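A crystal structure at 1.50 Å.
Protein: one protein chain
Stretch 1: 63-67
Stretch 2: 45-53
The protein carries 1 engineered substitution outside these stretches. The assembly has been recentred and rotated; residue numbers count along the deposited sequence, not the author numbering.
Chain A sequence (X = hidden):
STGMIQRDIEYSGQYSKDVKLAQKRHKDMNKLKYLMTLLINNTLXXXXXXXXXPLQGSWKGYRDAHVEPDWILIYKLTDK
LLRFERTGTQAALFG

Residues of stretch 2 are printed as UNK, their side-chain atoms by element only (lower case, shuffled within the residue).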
# COMPACT_ATOMS: atom_id res chain seq x y z
N ARG A 63 -2.44 -5.26 5.19
CA ARG A 63 -2.67 -5.97 3.93
C ARG A 63 -1.54 -5.65 2.95
O ARG A 63 -0.82 -4.66 3.11
CB ARG A 63 -4.00 -5.57 3.30
CG ARG A 63 -5.20 -5.77 4.21
CD ARG A 63 -6.52 -5.50 3.49
NE ARG A 63 -6.79 -6.50 2.45
CZ ARG A 63 -7.31 -7.70 2.70
NH1 ARG A 63 -7.62 -8.05 3.95
NH2 ARG A 63 -7.52 -8.56 1.71
N ASP A 64 -1.42 -6.51 1.93
CA ASP A 64 -0.34 -6.50 0.96
C ASP A 64 -0.97 -6.50 -0.43
O ASP A 64 -1.69 -7.45 -0.78
CB ASP A 64 0.48 -7.80 1.15
CG ASP A 64 1.65 -7.95 0.18
OD1 ASP A 64 1.57 -7.60 -1.01
OD2 ASP A 64 2.67 -8.52 0.63
N ALA A 65 -0.74 -5.44 -1.21
CA ALA A 65 -1.13 -5.45 -2.62
C ALA A 65 0.12 -5.28 -3.49
O ALA A 65 1.02 -4.52 -3.14
CB ALA A 65 -2.13 -4.34 -2.92
N HIS A 66 0.17 -6.00 -4.61
CA HIS A 66 1.31 -5.88 -5.51
C HIS A 66 1.05 -4.83 -6.57
O HIS A 66 0.13 -4.98 -7.38
CB HIS A 66 1.60 -7.22 -6.19
CG HIS A 66 2.46 -8.15 -5.39
ND1 HIS A 66 2.02 -8.79 -4.25
CD2 HIS A 66 3.74 -8.56 -5.57
CE1 HIS A 66 2.98 -9.56 -3.78
NE2 HIS A 66 4.04 -9.43 -4.55
N VAL A 67 1.84 -3.76 -6.57
CA VAL A 67 1.81 -2.79 -7.66
C VAL A 67 2.46 -3.43 -8.89
O VAL A 67 2.00 -3.26 -10.02
CB VAL A 67 2.53 -1.48 -7.27
CG1 VAL A 67 2.34 -0.42 -8.37
CG2 VAL A 67 2.01 -0.97 -5.93
N UNK A 45 -14.06 -4.57 -3.58
CA UNK A 45 -12.70 -5.12 -3.60
C UNK A 45 -11.85 -4.75 -4.81
O UNK A 45 -12.36 -4.55 -5.92
c UNK A 45 -15.07 -5.63 -3.68
c UNK A 45 -14.27 -6.79 -4.23
c UNK A 45 -12.94 -6.63 -3.60
N UNK A 46 -10.54 -4.67 -4.57
CA UNK A 46 -9.55 -4.44 -5.61
C UNK A 46 -9.62 -5.54 -6.66
O UNK A 46 -9.98 -6.69 -6.36
c UNK A 46 -8.15 -4.42 -5.00
c UNK A 46 -7.81 -3.24 -4.10
c UNK A 46 -6.44 -3.48 -3.48
c UNK A 46 -7.81 -1.96 -4.92
N UNK A 47 -9.25 -5.20 -7.90
CA UNK A 47 -9.21 -6.27 -8.91
C UNK A 47 -8.10 -7.28 -8.63
O UNK A 47 -7.12 -6.99 -7.91
c UNK A 47 -8.97 -5.50 -10.22
c UNK A 47 -8.85 -3.89 -8.45
c UNK A 47 -8.30 -4.23 -9.80
N UNK A 48 -8.26 -8.46 -9.22
CA UNK A 48 -7.41 -9.60 -8.93
C UNK A 48 -5.93 -9.36 -9.23
O UNK A 48 -5.08 -9.97 -8.59
c UNK A 48 -7.91 -10.84 -9.69
N UNK A 49 -5.63 -8.49 -10.19
CA UNK A 49 -4.24 -8.26 -10.61
C UNK A 49 -3.36 -7.80 -9.44
O UNK A 49 -2.15 -8.04 -9.44
c UNK A 49 -4.16 -7.26 -11.79
c UNK A 49 -2.77 -7.25 -12.41
c UNK A 49 -4.59 -5.86 -11.37
N UNK A 50 -3.95 -7.18 -8.43
CA UNK A 50 -3.17 -6.72 -7.28
C UNK A 50 -2.83 -7.82 -6.27
O UNK A 50 -2.01 -7.59 -5.38
c UNK A 50 -3.97 -4.30 -7.39
c UNK A 50 -2.82 -3.60 -7.74
c UNK A 50 -3.88 -5.57 -6.57
o UNK A 50 -4.20 -0.81 -9.63
c UNK A 50 -5.20 -3.80 -7.81
c UNK A 50 -2.89 -2.44 -8.49
c UNK A 50 -4.12 -1.96 -8.89
c UNK A 50 -5.28 -2.64 -8.57
N UNK A 51 -3.45 -9.00 -6.40
CA UNK A 51 -3.17 -10.12 -5.49
C UNK A 51 -3.30 -9.69 -4.03
O UNK A 51 -2.50 -10.10 -3.17
c UNK A 51 -1.78 -10.69 -5.77
c UNK A 51 -2.37 -12.41 -7.48
c UNK A 51 -1.57 -11.16 -7.20
c UNK A 51 -1.87 -13.13 -8.72
n UNK A 51 -2.36 -14.53 -8.77
N UNK A 52 -4.31 -8.88 -3.76
CA UNK A 52 -4.48 -8.30 -2.44
C UNK A 52 -4.77 -9.37 -1.39
O UNK A 52 -5.60 -10.26 -1.60
o UNK A 52 -6.72 -6.75 -0.47
o UNK A 52 -4.81 -5.72 -0.86
c UNK A 52 -5.60 -7.28 -2.47
c UNK A 52 -5.72 -6.52 -1.18
N UNK A 53 -4.10 -9.28 -0.24
CA UNK A 53 -4.31 -10.26 0.83
C UNK A 53 -3.83 -9.75 2.18
O UNK A 53 -2.97 -8.85 2.24
c UNK A 53 -2.11 -11.50 0.48
c UNK A 53 -1.20 -11.69 1.47
n UNK A 53 0.04 -11.50 0.92
c UNK A 53 -3.60 -11.58 0.49
c UNK A 53 -0.09 -11.22 -0.36
n UNK A 53 -1.38 -11.20 -0.65
O HOH W 1 0.05 -6.37 -9.76
O HOH W 2 -0.11 -9.06 -2.81

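Position 45 has three side-chain carbons that close a ring onto its own backbone N, and that ring lies beyond reach of stretch 1. Closure onto N is the signature of proline: Pro45. The peptide bond before it is cis.

Position 46 carries four carbons, forked at the second, and one fork tip comes within 4.4 Å of the CB of Ala65. A fork at the second carbon rather than the first identifies Leu46, and the tip is CD1.

At position 47 three carbons again return to the backbone N and touch nothing on stretch 1, which makes it Pro47. Its O accepts a hydrogen bond from the backbone N of position 50 at 3.2 Å, bracing the 3-10 segment.

Position 48 has a single carbon and no contact across the interface: Ala48. Its O accepts a hydrogen bond from the N of position 51 at 2.9 Å.

Position 49 shows three carbons, one bearing the other two, and none makes a close contact with stretch 1. Branching at CB with no heteroatom gives Val49. The backbone does the work, since water 1 donates to Val49 O and to His66 O, each at 2.8 Å.

Position 50 has one carbon leading to a six-carbon ring that bears an oxygen. Its CB lies 4.2 Å from Ala65 CB, and the O of His66 lies at the edge of the ring, near the plane. A ring with one oxygen means Tyr50. Its backbone O accepts from His66 N at 2.8 Å with an N-H...O angle of 174°, nearly linear.

Position 51 carries four carbons in a row ending in nitrogen, and the end of this chain leads away from stretch 1: Lys51. With phi/psi of 52/40° the backbone is in the left-handed region. Water 2 lies 2.6 Å from Lys51 O and 2.9 Å from Asp64 OD1, linking the two stretches.

Position 52 has two carbons, the second carrying two oxygens, and one oxygen is 2.9 Å from both Arg63 NE and Arg63 NH2. A carboxylate one carbon from CA is Asp52, and the oxygen is OD2. The pairing is a salt bridge with two hydrogen bonds, the oxygen lying near the guanidinium plane.

Position 53 has one carbon and a five-membered ring of three carbons and two nitrogens. Asp64 CB sits over the ring face, 4.0 Å from the centroid and 24° off the normal, a CH-pi contact. The ring composition gives His53, whose ND1 donates to Lys51 O at 3.0 Å, tethering the ring within its stretch.

The contact is chiefly a backbone match with side chains fixing its margins. Asp64 and His53 form an antiparallel bridge, Asp64 N giving to His53 O at 2.8 Å and His53 N to Asp64 O at 3.1 Å; their side chains share one face of the sheet, which allows the CH-pi contact. The bond to Tyr50 O extends the pairing past the bridge, the Arg63 salt bridge adds charge pairing, and Ala65 meets Leu46 and Tyr50 in a small apolar patch. Together the stretches bury 485 Å².

Stretch 2, residues 45-53: PLPAVYKDH
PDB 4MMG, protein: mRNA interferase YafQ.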